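Local atomic coordinates of intracellular exo-alpha-(1->5)-L-arabinofuranosidase (Bifidobacterium longum, PDB entry 2Y2W), a protein that releases terminal non-reducing alpha-L-arabinofuranosyl residues, cleaving alpha-(1->5) bonds of arabinans, and also acts on arabinoxylan during breakdown of the plant cell wall. Residues G113-V116 against S117-W121; D151-R154 against W155-A159; A166-M169 against G170-G173; D194-A198 against N199-E203; M205-K208 against M209-I212. All coordinates share one frame; numbering follows the deposited sequence.

Contact 1: G113-V116 against S117-W121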
loop_
_atom_site.group_PDB
_atom_site.type_symbol
_atom_site.label_atom_id
_atom_site.label_comp_id
_atom_site.label_asym_id
_atom_site.label_seq_id
_atom_site.Cartn_x
_atom_site.Cartn_y
_atom_site.Cartn_z
ATOM N N GLY D 113 20.029 -5.990 -2.918
ATOM C CA GLY D 113 19.910 -7.440 -3.067
ATOM C C GLY D 113 18.524 -7.950 -2.738
ATOM O O GLY D 113 17.801 -7.333 -1.956
ATOM N N ASN D 114 18.162 -9.083 -3.335
ATOM C CA ASN D 114 16.857 -9.714 -3.122
ATOM C C ASN D 114 16.468 -9.851 -1.653
ATOM O O ASN D 114 15.285 -9.778 -1.307
ATOM C CB ASN D 114 16.814 -11.087 -3.793
ATOM C CG ASN D 114 17.037 -11.016 -5.286
ATOM O OD1 ASN D 114 17.083 -9.933 -5.868
ATOM N ND2 ASN D 114 17.176 -12.176 -5.917
ATOM N N PHE D 115 17.475 -10.047 -0.805
ATOM C CA PHE D 115 17.304 -10.178 0.640
ATOM C C PHE D 115 16.478 -9.043 1.245
ATOM O O PHE D 115 15.588 -9.291 2.054
ATOM C CB PHE D 115 18.682 -10.273 1.324
ATOM C CG PHE D 115 18.631 -10.193 2.825
ATOM C CD1 PHE D 115 18.266 -11.300 3.585
ATOM C CD2 PHE D 115 18.948 -9.009 3.481
ATOM C CE1 PHE D 115 18.219 -11.228 4.981
ATOM C CE2 PHE D 115 18.903 -8.926 4.874
ATOM C CZ PHE D 115 18.537 -10.039 5.623
ATOM N N VAL D 116 16.774 -7.810 0.838
ATOM C CA VAL D 116 16.205 -6.601 1.454
ATOM C C VAL D 116 14.689 -6.444 1.256
ATOM O O VAL D 116 14.024 -5.799 2.070
ATOM C CB VAL D 116 16.967 -5.312 1.002
ATOM C CG1 VAL D 116 16.567 -4.888 -0.405
ATOM C CG2 VAL D 116 16.752 -4.170 1.985
ATOM N N SER D 117 14.153 -7.054 0.197
ATOM C CA SER D 117 12.730 -6.943 -0.143
ATOM C C SER D 117 11.766 -7.565 0.881
ATOM O O SER D 117 10.572 -7.261 0.872
ATOM C CB SER D 117 12.467 -7.513 -1.539
ATOM O OG SER D 117 13.029 -6.671 -2.529
ATOM N N ASN D 118 12.283 -8.424 1.755
ATOM C CA ASN D 118 11.493 -8.953 2.868
ATOM C C ASN D 118 12.259 -8.882 4.190
ATOM O O ASN D 118 12.263 -9.824 4.984
ATOM C CB ASN D 118 10.979 -10.372 2.564
ATOM C CG ASN D 118 12.056 -11.439 2.696
ATOM O OD1 ASN D 118 11.897 -12.392 3.458
ATOM N ND2 ASN D 118 13.151 -11.284 1.959
ATOM N N TYR D 119 12.887 -7.731 4.421
ATOM C CA TYR D 119 13.752 -7.527 5.574
ATOM C C TYR D 119 13.269 -6.373 6.448
ATOM O O TYR D 119 12.980 -5.287 5.949
ATOM C CB TYR D 119 15.188 -7.284 5.093
ATOM C CG TYR D 119 16.178 -6.924 6.173
ATOM C CD1 TYR D 119 16.447 -7.798 7.230
ATOM C CD2 TYR D 119 16.863 -5.714 6.131
ATOM C CE1 TYR D 119 17.366 -7.467 8.222
ATOM C CE2 TYR D 119 17.784 -5.374 7.115
ATOM C CZ TYR D 119 18.028 -6.256 8.155
ATOM O OH TYR D 119 18.937 -5.912 9.121
ATOM N N ASN D 120 13.174 -6.623 7.751
ATOM C CA ASN D 120 12.819 -5.586 8.722
ATOM C C ASN D 120 14.081 -5.071 9.410
ATOM O O ASN D 120 14.727 -5.807 10.157
ATOM C CB ASN D 120 11.830 -6.126 9.757
ATOM C CG ASN D 120 10.689 -6.904 9.130
ATOM O OD1 ASN D 120 9.969 -6.392 8.270
ATOM N ND2 ASN D 120 10.511 -8.147 9.566
ATOM N N TRP D 121 14.427 -3.811 9.152
ATOM C CA TRP D 121 15.725 -3.262 9.554
ATOM C C TRP D 121 15.945 -3.198 11.072
ATOM O O TRP D 121 17.087 -3.211 11.531
ATOM C CB TRP D 121 15.961 -1.893 8.899
ATOM C CG TRP D 121 15.060 -0.823 9.408
ATOM C CD1 TRP D 121 13.839 -0.475 8.911
ATOM C CD2 TRP D 121 15.301 0.037 10.523
ATOM N NE1 TRP D 121 13.302 0.552 9.648
ATOM C CE2 TRP D 121 14.179 0.886 10.645
ATOM C CE3 TRP D 121 16.356 0.174 11.435
ATOM C CZ2 TRP D 121 14.081 1.857 11.644
ATOM C CZ3 TRP D 121 16.261 1.142 12.425
ATOM C CH2 TRP D 121 15.130 1.971 12.520
HETATM O O HOH W 1 15.020 -10.917 4.650
#
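Tyr-119 folds its ring back against that of Phe-115, closing a short 3-10 turn through Val-116 and Ser-117 in the loop that follows strand 107-110, the second strand of the (beta/alpha)8 barrel. The turn is identified by its i+3 pattern: Tyr-119 N donates to Val-116 O at 3.2 Å, while the bonds from Ser-117 N to Asn-114 O and from Asn-118 N to Phe-115 O are weak.

Along the tyrosine, CB lies 3.6 Å from Val-116 O. CG, anti to its own N (chi1 174°), comes within 3.6 Å of Phe-115 CE2. CD1 makes the nearest approach, 3.5 Å from Phe-115 CZ, and CE1 follows against the same CZ at 3.8 Å. On the other branch CD2 has Val-116 CG2 only loosely beside it, at 4.4 Å. Phe-115 CE2 lies over one face of the tyrosine, but the planes are 37° apart and the rings cross obliquely.

The turn adjoins the probable sugar site. Asn-114, inferred by similarity to bind arabinofuranose, has its OD1 bonded to Gln-221, and Phe-115 N donates to Glu-69, a residue inferred to share that role. Asn-118 ND2 is bonded to Asp-136. A water donates to Phe-115 O at 3.1 Å and, weakly, to Asn-118 O.

Contact 2: D151-R154 against W155-A159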
loop_
_atom_site.group_PDB
_atom_site.type_symbol
_atom_site.label_atom_id
_atom_site.label_comp_id
_atom_site.label_asym_id
_atom_site.label_seq_id
_atom_site.Cartn_x
_atom_site.Cartn_y
_atom_site.Cartn_z
ATOM N N ASP D 151 26.159 -3.195 13.174
ATOM C CA ASP D 151 27.372 -3.996 13.038
ATOM C C ASP D 151 28.098 -3.722 11.727
ATOM O O ASP D 151 29.327 -3.597 11.712
ATOM C CB ASP D 151 27.046 -5.487 13.171
ATOM C CG ASP D 151 26.449 -5.838 14.525
ATOM O OD1 ASP D 151 27.149 -5.691 15.551
ATOM O OD2 ASP D 151 25.276 -6.267 14.563
ATOM N N PHE D 152 27.346 -3.622 10.631
ATOM C CA PHE D 152 27.946 -3.331 9.331
ATOM C C PHE D 152 28.562 -1.934 9.287
ATOM O O PHE D 152 29.531 -1.704 8.557
ATOM C CB PHE D 152 26.952 -3.521 8.179
ATOM C CG PHE D 152 27.596 -3.460 6.820
ATOM C CD1 PHE D 152 28.269 -4.563 6.308
ATOM C CD2 PHE D 152 27.557 -2.291 6.070
ATOM C CE1 PHE D 152 28.879 -4.503 5.061
ATOM C CE2 PHE D 152 28.167 -2.224 4.825
ATOM C CZ PHE D 152 28.826 -3.332 4.320
ATOM N N TYR D 153 27.999 -1.010 10.065
ATOM C CA TYR D 153 28.602 0.306 10.257
ATOM C C TYR D 153 29.996 0.175 10.873
ATOM O O TYR D 153 30.951 0.793 10.402
ATOM C CB TYR D 153 27.725 1.205 11.137
ATOM C CG TYR D 153 28.425 2.477 11.557
ATOM C CD1 TYR D 153 28.593 3.531 10.657
ATOM C CD2 TYR D 153 28.947 2.617 12.842
ATOM C CE1 TYR D 153 29.247 4.699 11.032
ATOM C CE2 TYR D 153 29.607 3.777 13.226
ATOM C CZ TYR D 153 29.751 4.814 12.317
ATOM O OH TYR D 153 30.404 5.965 12.688
ATOM N N ARG D 154 30.094 -0.629 11.929
ATOM C CA ARG D 154 31.365 -0.892 12.589
ATOM C C ARG D 154 32.357 -1.551 11.635
ATOM O O ARG D 154 33.544 -1.216 11.640
ATOM C CB ARG D 154 31.161 -1.742 13.846
ATOM C CG ARG D 154 30.638 -0.950 15.040
ATOM C CD ARG D 154 30.567 -1.807 16.295
ATOM N NE ARG D 154 29.341 -2.602 16.359
ATOM C CZ ARG D 154 28.254 -2.254 17.045
ATOM N NH1 ARG D 154 28.227 -1.119 17.736
ATOM N NH2 ARG D 154 27.191 -3.046 17.042
ATOM N N TRP D 155 31.860 -2.471 10.808
ATOM C CA TRP D 155 32.688 -3.123 9.796
ATOM C C TRP D 155 33.211 -2.106 8.782
ATOM O O TRP D 155 34.393 -2.126 8.425
ATOM C CB TRP D 155 31.919 -4.240 9.084
ATOM C CG TRP D 155 32.781 -5.049 8.158
ATOM C CD1 TRP D 155 33.474 -6.182 8.468
ATOM C CD2 TRP D 155 33.053 -4.776 6.778
ATOM N NE1 TRP D 155 34.158 -6.635 7.367
ATOM C CE2 TRP D 155 33.919 -5.792 6.315
ATOM C CE3 TRP D 155 32.646 -3.775 5.885
ATOM C CZ2 TRP D 155 34.388 -5.837 4.995
ATOM C CZ3 TRP D 155 33.114 -3.818 4.576
ATOM C CH2 TRP D 155 33.977 -4.844 4.143
ATOM N N SER D 156 32.326 -1.221 8.335
ATOM C CA SER D 156 32.674 -0.187 7.364
ATOM C C SER D 156 33.635 0.857 7.927
ATOM O O SER D 156 34.430 1.431 7.184
ATOM C CB SER D 156 31.411 0.485 6.835
ATOM O OG SER D 156 30.541 -0.473 6.255
ATOM N N GLN D 157 33.551 1.103 9.234
ATOM C CA GLN D 157 34.522 1.953 9.925
ATOM C C GLN D 157 35.908 1.304 9.909
ATOM O O GLN D 157 36.907 1.974 9.642
ATOM C CB GLN D 157 34.088 2.231 11.369
ATOM C CG GLN D 157 32.875 3.151 11.519
ATOM C CD GLN D 157 33.141 4.588 11.092
ATOM O OE1 GLN D 157 32.325 5.203 10.400
ATOM N NE2 GLN D 157 34.283 5.132 11.505
ATOM N N LYS D 158 35.950 0.000 10.189
ATOM C CA LYS D 158 37.183 -0.787 10.161
ATOM C C LYS D 158 37.784 -0.888 8.759
ATOM O O LYS D 158 39.004 -0.841 8.599
ATOM C CB LYS D 158 36.929 -2.195 10.711
ATOM C CG LYS D 158 37.419 -2.442 12.139
ATOM C CD LYS D 158 38.942 -2.606 12.181
ATOM C CE LYS D 158 39.397 -3.440 13.370
ATOM N NZ LYS D 158 39.226 -4.905 13.138
ATOM N N ALA D 159 36.922 -1.025 7.755
ATOM C CA ALA D 159 37.359 -1.156 6.364
ATOM C C ALA D 159 37.793 0.177 5.753
ATOM O O ALA D 159 38.654 0.212 4.872
ATOM C CB ALA D 159 36.255 -1.795 5.520
#
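Ser-156 grips Phe-152 O twice: its N and its OG are both 2.8 Å from that oxygen and reach it from opposite faces of the carbonyl plane. With OG beside its own backbone N (chi1 -57°), the hydroxyl turns back along the helix and also comes 3.3 Å from Phe-152 CE2. On the same buried side the Phe-152 ring and the six-membered ring of Trp-155 are nearly parallel but slid apart, centroids 5.5 Å from each other, so their contact is mainly CE1 of the phenylalanine against CE3 of the tryptophan.

Helix 149-159 joins the second and third strands of the (beta/alpha)8 barrel, and this side packs inward: Phe-152 and Ser-156 meet Ile-163 of strand 162-167, while Trp-155 reaches Leu-97 of helix 94-103.

Gln-157 and Lys-158 form the exposed side, the lysine NZ paired with Asp-88. Bent at chi2 (-68°), the glutamine lays CG over a face of the Tyr-153 ring, 3.8 Å from its centroid, a CH-pi contact. Tyr-153 OH bonds to Glu-203. One turn earlier, Arg-154 NH2, from a partly exposed side chain, makes a straight salt bridge of 3.0 Å with OD1 of the buried Asp-151, meeting it from above the carboxylate plane; Arg-128 and Arg-131 also hold this aspartate.

Contact 3: A166-M169 against G170-G173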
loop_
_atom_site.group_PDB
_atom_site.type_symbol
_atom_site.label_atom_id
_atom_site.label_comp_id
_atom_site.label_asym_id
_atom_site.label_seq_id
_atom_site.Cartn_x
_atom_site.Cartn_y
_atom_site.Cartn_z
ATOM N N ALA D 166 20.568 0.110 1.220
ATOM C CA ALA D 166 19.341 -0.204 0.505
ATOM C C ALA D 166 18.205 -0.421 1.497
ATOM O O ALA D 166 18.388 -1.074 2.529
ATOM C CB ALA D 166 19.534 -1.431 -0.356
ATOM N N VAL D 167 17.037 0.135 1.184
ATOM C CA VAL D 167 15.854 -0.031 2.035
ATOM C C VAL D 167 14.808 -0.926 1.377
ATOM O O VAL D 167 14.721 -0.993 0.148
ATOM C CB VAL D 167 15.212 1.328 2.448
ATOM C CG1 VAL D 167 16.090 2.056 3.469
ATOM C CG2 VAL D 167 14.935 2.210 1.230
ATOM N N ASN D 168 14.028 -1.611 2.211
ATOM C CA ASN D 168 12.933 -2.468 1.764
ATOM C C ASN D 168 11.864 -1.662 1.028
ATOM O O ASN D 168 11.339 -0.683 1.560
ATOM C CB ASN D 168 12.318 -3.192 2.973
ATOM C CG ASN D 168 11.309 -4.274 2.582
ATOM O OD1 ASN D 168 10.643 -4.190 1.552
ATOM N ND2 ASN D 168 11.183 -5.289 3.427
ATOM N N MET D 169 11.565 -2.071 -0.201
ATOM C CA MET D 169 10.423 -1.533 -0.938
ATOM C C MET D 169 9.489 -2.660 -1.378
ATOM O O MET D 169 8.526 -2.434 -2.111
ATOM C CB MET D 169 10.875 -0.692 -2.135
ATOM C CG MET D 169 11.551 0.628 -1.764
ATOM S SD MET D 169 10.469 1.878 -1.033
ATOM C CE MET D 169 9.377 2.212 -2.416
ATOM N N GLY D 170 9.779 -3.872 -0.907
ATOM C CA GLY D 170 8.963 -5.047 -1.182
ATOM C C GLY D 170 7.823 -5.224 -0.197
ATOM O O GLY D 170 6.669 -4.943 -0.527
ATOM N N THR D 171 8.144 -5.698 1.007
ATOM C CA THR D 171 7.140 -5.880 2.062
ATOM C C THR D 171 6.873 -4.573 2.805
ATOM O O THR D 171 5.811 -4.393 3.400
ATOM C CB THR D 171 7.528 -6.996 3.083
ATOM O OG1 THR D 171 8.746 -6.650 3.756
ATOM C CG2 THR D 171 7.695 -8.340 2.392
ATOM N N ARG D 172 7.847 -3.667 2.756
ATOM C CA ARG D 172 7.756 -2.360 3.408
ATOM C C ARG D 172 7.929 -1.209 2.413
ATOM O O ARG D 172 7.920 -1.428 1.199
ATOM C CB ARG D 172 8.775 -2.270 4.545
ATOM C CG ARG D 172 8.232 -2.816 5.844
ATOM C CD ARG D 172 9.243 -3.660 6.585
ATOM N NE ARG D 172 10.112 -2.892 7.474
ATOM C CZ ARG D 172 9.744 -2.371 8.642
ATOM N NH1 ARG D 172 8.496 -2.483 9.080
ATOM N NH2 ARG D 172 10.628 -1.712 9.368
ATOM N N GLY D 173 8.072 0.012 2.930
ATOM C CA GLY D 173 8.201 1.194 2.084
ATOM C C GLY D 173 8.535 2.482 2.816
ATOM O O GLY D 173 9.493 2.542 3.591
#
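Asn-168, the first residue beyond the strand ending at Val-167, curls its amide into the turn formed by Gly-170, Thr-171 and Arg-172. CG stands anti to the backbone N (chi1 -171°), which carries the amide forward over the residues that follow. OD1 accepts from Arg-172 N at 3.1 Å in a nearly straight bond (167°), the donor standing well above the amide plane. Gly-170 N is also close to OD1, but its bond is weak (126°); it has the i to i+2 connectivity of an Asx turn. The other end of the amide is used as well: ND2 donates to Thr-171 OG1 at 2.8 Å, and to Tyr-119 O in the preceding loop. Arg-172 CB covers the flank, 3.8 Å from Asn-168 CG, while its NH2 forms a salt bridge with Glu-122.

This is the beta-alpha loop of the third barrel strand, at the C-terminal end of the strands, where a (beta/alpha)8 enzyme places its active site. Gly-173 is the N-cap of the next helix, 174-185.

Met-169 comes next. Its CA lies 3.3 Å from Arg-172 O in a CA-H...O contact. Its side chain, bent at chi2 and chi3, brings SD to 3.9 Å from Gly-173 CA and packs against Ala-233 and Val-237 of helix 227-244. Thr-171 and Arg-172 face Leu-174 and Lys-175 of a neighbouring subunit.

Contact 4: D194-A198 against N199-E203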
loop_
_atom_site.group_PDB
_atom_site.type_symbol
_atom_site.label_atom_id
_atom_site.label_comp_id
_atom_site.label_asym_id
_atom_site.label_seq_id
_atom_site.Cartn_x
_atom_site.Cartn_y
_atom_site.Cartn_z
ATOM N N ASP D 194 18.197 8.276 19.599
ATOM C CA ASP D 194 18.584 7.891 20.958
ATOM C C ASP D 194 18.771 6.381 21.103
ATOM O O ASP D 194 19.581 5.933 21.919
ATOM C CB ASP D 194 17.578 8.414 21.986
ATOM C CG ASP D 194 17.689 9.921 22.208
ATOM O OD1 ASP D 194 18.462 10.589 21.485
ATOM O OD2 ASP D 194 16.997 10.441 23.112
ATOM N N GLN D 195 18.033 5.609 20.307
ATOM C CA GLN D 195 18.223 4.160 20.239
ATOM C C GLN D 195 19.604 3.805 19.702
ATOM O O GLN D 195 20.263 2.921 20.239
ATOM C CB GLN D 195 17.142 3.492 19.386
ATOM C CG GLN D 195 15.861 3.173 20.139
ATOM C CD GLN D 195 14.880 2.365 19.308
ATOM O OE1 GLN D 195 15.234 1.339 18.723
ATOM N NE2 GLN D 195 13.630 2.822 19.259
ATOM N N ARG D 196 20.035 4.501 18.652
ATOM C CA ARG D 196 21.369 4.300 18.083
ATOM C C ARG D 196 22.450 4.601 19.118
ATOM O O ARG D 196 23.417 3.848 19.249
ATOM C CB ARG D 196 21.573 5.179 16.850
ATOM C CG ARG D 196 22.718 4.737 15.950
ATOM C CD ARG D 196 23.509 5.912 15.391
ATOM N NE ARG D 196 22.661 7.035 15.007
ATOM C CZ ARG D 196 22.630 8.212 15.629
ATOM N NH1 ARG D 196 23.410 8.448 16.677
ATOM N NH2 ARG D 196 21.812 9.159 15.194
ATOM N N VAL D 197 22.270 5.704 19.844
ATOM C CA VAL D 197 23.169 6.102 20.928
ATOM C C VAL D 197 23.226 5.020 22.013
ATOM O O VAL D 197 24.310 4.626 22.449
ATOM C CB VAL D 197 22.744 7.466 21.545
ATOM C CG1 VAL D 197 23.659 7.854 22.701
ATOM C CG2 VAL D 197 22.734 8.563 20.481
ATOM N N ALA D 198 22.056 4.535 22.424
ATOM C CA ALA D 198 21.955 3.471 23.423
ATOM C C ALA D 198 22.546 2.156 22.917
ATOM O O ALA D 198 23.034 1.345 23.708
ATOM C CB ALA D 198 20.511 3.278 23.843
ATOM N N ASN D 199 22.511 1.959 21.601
ATOM C CA ASN D 199 23.067 0.758 20.978
ATOM C C ASN D 199 24.588 0.794 20.791
ATOM O O ASN D 199 25.181 -0.187 20.338
ATOM C CB ASN D 199 22.370 0.468 19.642
ATOM C CG ASN D 199 20.918 0.036 19.813
ATOM O OD1 ASN D 199 20.425 -0.134 20.930
ATOM N ND2 ASN D 199 20.226 -0.137 18.696
ATOM N N GLY D 200 25.210 1.923 21.131
ATOM C CA GLY D 200 26.669 2.033 21.138
ATOM C C GLY D 200 27.285 2.958 20.102
ATOM O O GLY D 200 28.507 3.109 20.053
ATOM N N ILE D 201 26.445 3.573 19.270
ATOM C CA ILE D 201 26.918 4.484 18.225
ATOM C C ILE D 201 26.324 5.877 18.445
ATOM O O ILE D 201 25.159 6.130 18.135
ATOM C CB ILE D 201 26.605 3.947 16.805
ATOM C CG1 ILE D 201 27.196 2.545 16.624
ATOM C CG2 ILE D 201 27.157 4.888 15.735
ATOM C CD1 ILE D 201 26.408 1.651 15.701
ATOM N N GLU D 202 27.144 6.769 18.993
ATOM C CA GLU D 202 26.698 8.084 19.434
ATOM C C GLU D 202 26.466 9.040 18.268
ATOM O O GLU D 202 25.406 9.661 18.164
ATOM C CB GLU D 202 27.717 8.673 20.415
ATOM C CG GLU D 202 27.253 9.937 21.137
ATOM C CD GLU D 202 28.212 10.378 22.233
ATOM O OE1 GLU D 202 29.402 9.982 22.193
ATOM O OE2 GLU D 202 27.771 11.123 23.138
ATOM N N GLU D 203 27.466 9.150 17.401
ATOM C CA GLU D 203 27.422 10.039 16.245
ATOM C C GLU D 203 26.566 9.453 15.117
ATOM O O GLU D 203 26.463 8.228 14.989
ATOM C CB GLU D 203 28.850 10.327 15.748
ATOM C CG GLU D 203 29.505 9.211 14.908
ATOM C CD GLU D 203 29.898 7.960 15.702
ATOM O OE1 GLU D 203 29.642 7.887 16.927
ATOM O OE2 GLU D 203 30.477 7.039 15.085
#
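Arg-196 meets Ile-201 three ways, through backbone, side-chain polar and apolar contacts, where helix 191-198 ends. The backbone bonds define a Schellman motif: Ile-201 N donates to Arg-196 O at 3.0 Å, and inside that loop Gly-200 N donates to Val-197 O at 3.1 Å. Gly-200 has phi 113°, at which a CB would be pressed against the carbonyl oxygen before it. One residue earlier, Asn-199 N keeps the helical pattern with a 2.8 Å bond to Gln-195 O.

Among side-chain polar contacts, Arg-196 NH1 donates to Ile-201 O at 3.2 Å and 168°, the oxygen lying in the guanidinium plane at its edge. CG of the arginine is anti to its N (chi1 -162°) and the chain bends at chi2 and chi3, which brings the guanidinium edge to the carbonyl of Ile-201 in the loop after the helix. Its NE reaches Tyr-183 O; the amide nitrogen of Asn-199 bonds to the hydroxyl of the same tyrosine.

Apolar contact is thinner. Arg-196 CD touches Ile-201 CG2 at 3.8 Å, the two side chains crossing at about a right angle, and Val-197 CG1 lies 4.4 Å from Glu-202 CG.

A leucine in place of Arg-196 would probably leave Ile-201 O and Tyr-183 O without these donors and let residues 201-203 shift against the helix.

Glu-203 OE1 stays 6.3 Å from Arg-196 NH1, so backbone carbonyls, Ile-201 O and Tyr-183 O among them, probably do much of the work of stabilising this buried charge, perhaps helped by the negative end of the helix.

Contact 5: M205-K208 against M209-I212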
loop_
_atom_site.group_PDB
_atom_site.type_symbol
_atom_site.label_atom_id
_atom_site.label_comp_id
_atom_site.label_asym_id
_atom_site.label_seq_id
_atom_site.Cartn_x
_atom_site.Cartn_y
_atom_site.Cartn_z
ATOM N N MET D 205 25.712 8.119 11.457
ATOM C CA MET D 205 26.532 7.271 10.597
ATOM C C MET D 205 26.941 7.952 9.290
ATOM O O MET D 205 27.838 7.471 8.591
ATOM C CB MET D 205 25.812 5.953 10.312
ATOM C CG MET D 205 25.498 5.145 11.557
ATOM S SD MET D 205 24.874 3.514 11.137
ATOM C CE MET D 205 24.348 2.912 12.741
ATOM N N ASP D 206 26.286 9.071 8.979
ATOM C CA ASP D 206 26.535 9.843 7.757
ATOM C C ASP D 206 26.507 8.981 6.493
ATOM O O ASP D 206 27.480 8.929 5.732
ATOM C CB ASP D 206 27.847 10.638 7.851
ATOM C CG ASP D 206 27.815 11.704 8.933
ATOM O OD1 ASP D 206 26.710 12.127 9.350
ATOM O OD2 ASP D 206 28.911 12.126 9.364
ATOM N N ILE D 207 25.385 8.297 6.286
ATOM C CA ILE D 207 25.173 7.531 5.068
ATOM C C ILE D 207 24.526 8.434 4.012
ATOM O O ILE D 207 23.385 8.875 4.168
ATOM C CB ILE D 207 24.353 6.248 5.340
ATOM C CG1 ILE D 207 25.117 5.354 6.324
ATOM C CG2 ILE D 207 24.052 5.505 4.034
ATOM C CD1 ILE D 207 24.361 4.128 6.802
ATOM N N LYS D 208 25.294 8.723 2.961
ATOM C CA LYS D 208 24.880 9.608 1.869
ATOM C C LYS D 208 24.064 8.897 0.796
ATOM O O LYS D 208 22.987 9.360 0.413
ATOM C CB LYS D 208 26.109 10.230 1.203
ATOM C CG LYS D 208 26.438 11.645 1.630
ATOM C CD LYS D 208 27.666 12.144 0.871
ATOM C CE LYS D 208 27.847 13.646 1.014
ATOM N NZ LYS D 208 28.977 14.140 0.177
ATOM N N MET D 209 24.596 7.778 0.309
ATOM C CA MET D 209 24.027 7.074 -0.833
ATOM C C MET D 209 23.060 5.970 -0.400
ATOM O O MET D 209 23.428 5.065 0.356
ATOM C CB MET D 209 25.148 6.513 -1.715
ATOM C CG MET D 209 24.745 6.224 -3.145
ATOM S SD MET D 209 26.194 5.894 -4.162
ATOM C CE MET D 209 25.428 5.341 -5.684
ATOM N N TRP D 210 21.825 6.066 -0.888
ATOM C CA TRP D 210 20.755 5.139 -0.528
ATOM C C TRP D 210 20.107 4.532 -1.766
ATOM O O TRP D 210 19.837 5.236 -2.742
ATOM C CB TRP D 210 19.674 5.848 0.293
ATOM C CG TRP D 210 20.112 6.322 1.645
ATOM C CD1 TRP D 210 20.977 7.342 1.917
ATOM C CD2 TRP D 210 19.679 5.815 2.914
ATOM N NE1 TRP D 210 21.124 7.489 3.273
ATOM C CE2 TRP D 210 20.337 6.567 3.909
ATOM C CE3 TRP D 210 18.802 4.796 3.306
ATOM C CZ2 TRP D 210 20.146 6.335 5.269
ATOM C CZ3 TRP D 210 18.613 4.566 4.658
ATOM C CH2 TRP D 210 19.282 5.332 5.624
ATOM N N CYS D 211 19.849 3.229 -1.713
ATOM C CA CYS D 211 19.114 2.543 -2.770
ATOM C C CYS D 211 17.657 2.334 -2.366
ATOM O O CYS D 211 17.361 1.625 -1.400
ATOM C CB CYS D 211 19.771 1.205 -3.112
ATOM S SG CYS D 211 21.451 1.368 -3.720
ATOM N N ILE D 212 16.756 2.967 -3.110
ATOM C CA ILE D 212 15.331 2.868 -2.836
ATOM C C ILE D 212 14.777 1.589 -3.464
ATOM O O ILE D 212 14.330 1.577 -4.616
ATOM C CB ILE D 212 14.570 4.131 -3.311
ATOM C CG1 ILE D 212 15.251 5.390 -2.762
ATOM C CG2 ILE D 212 13.115 4.088 -2.857
ATOM C CD1 ILE D 212 14.980 6.643 -3.551
#
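Trp-210 lays one face of its indole against Ile-207 and turns the N-H edge to the backbone of the same residue. Ile-207 CG2 sits 4.0 Å from the centroid of the five-membered ring, 29° off its normal, a CH-pi contact displaced toward the rim; the two side chains cross at about a right angle. NE1 donates to Ile-207 O at 2.8 Å (153°), coming from above the carbonyl plane. Lys-208 O lies in the ring plane at another edge, 3.2 Å from CD1. With CG beside its backbone N (chi1 -66°), the indole is swung back over residues 207 and 208.

Residues 205-208 lead into strand 209-212, the fourth of the (beta/alpha)8 barrel. In clan GH-A enzymes, to which family 51 belongs, the acid/base glutamate follows this strand, consistent with Glu-215, assigned by similarity as the proton donor/acceptor, just beyond it. Trp-210 also packs on Leu-181 and Val-184 of helix 174-185 and on Met-241 of helix 227-244.

A phenylalanine at Trp-210 would probably leave Ile-207 O with Asn-185 ND2 but without its indole donor, and open a gap beside Ile-207 CG2. Met-209, its chain extended, heads instead to Met-164 and Val-251 on the adjoining strands.

Overall arrangement
Contacts 1 and 3 are the most closely joined, with centres 7 Å apart: Ser-117 O receives a probable hydrogen bond from Thr-171 N at 2.9 Å. Contact 3 passes to contact 5 through neighbouring barrel strands, where Val-167 N lies 3.0 Å from Cys-211 O. Contacts 2 and 4 meet at Tyr-153 OH and Glu-203 OE2, 2.6 Å apart, and Tyr-153 also packs on Met-205 of contact 5. The active site, assigned by similarity, is nearest to contact 1: the side chain of Asn-114 is about 3 Å from that of Glu-215. Met-169 is about 10 Å from Glu-215, side chain to side chain, whereas contact 4 lies away from the site.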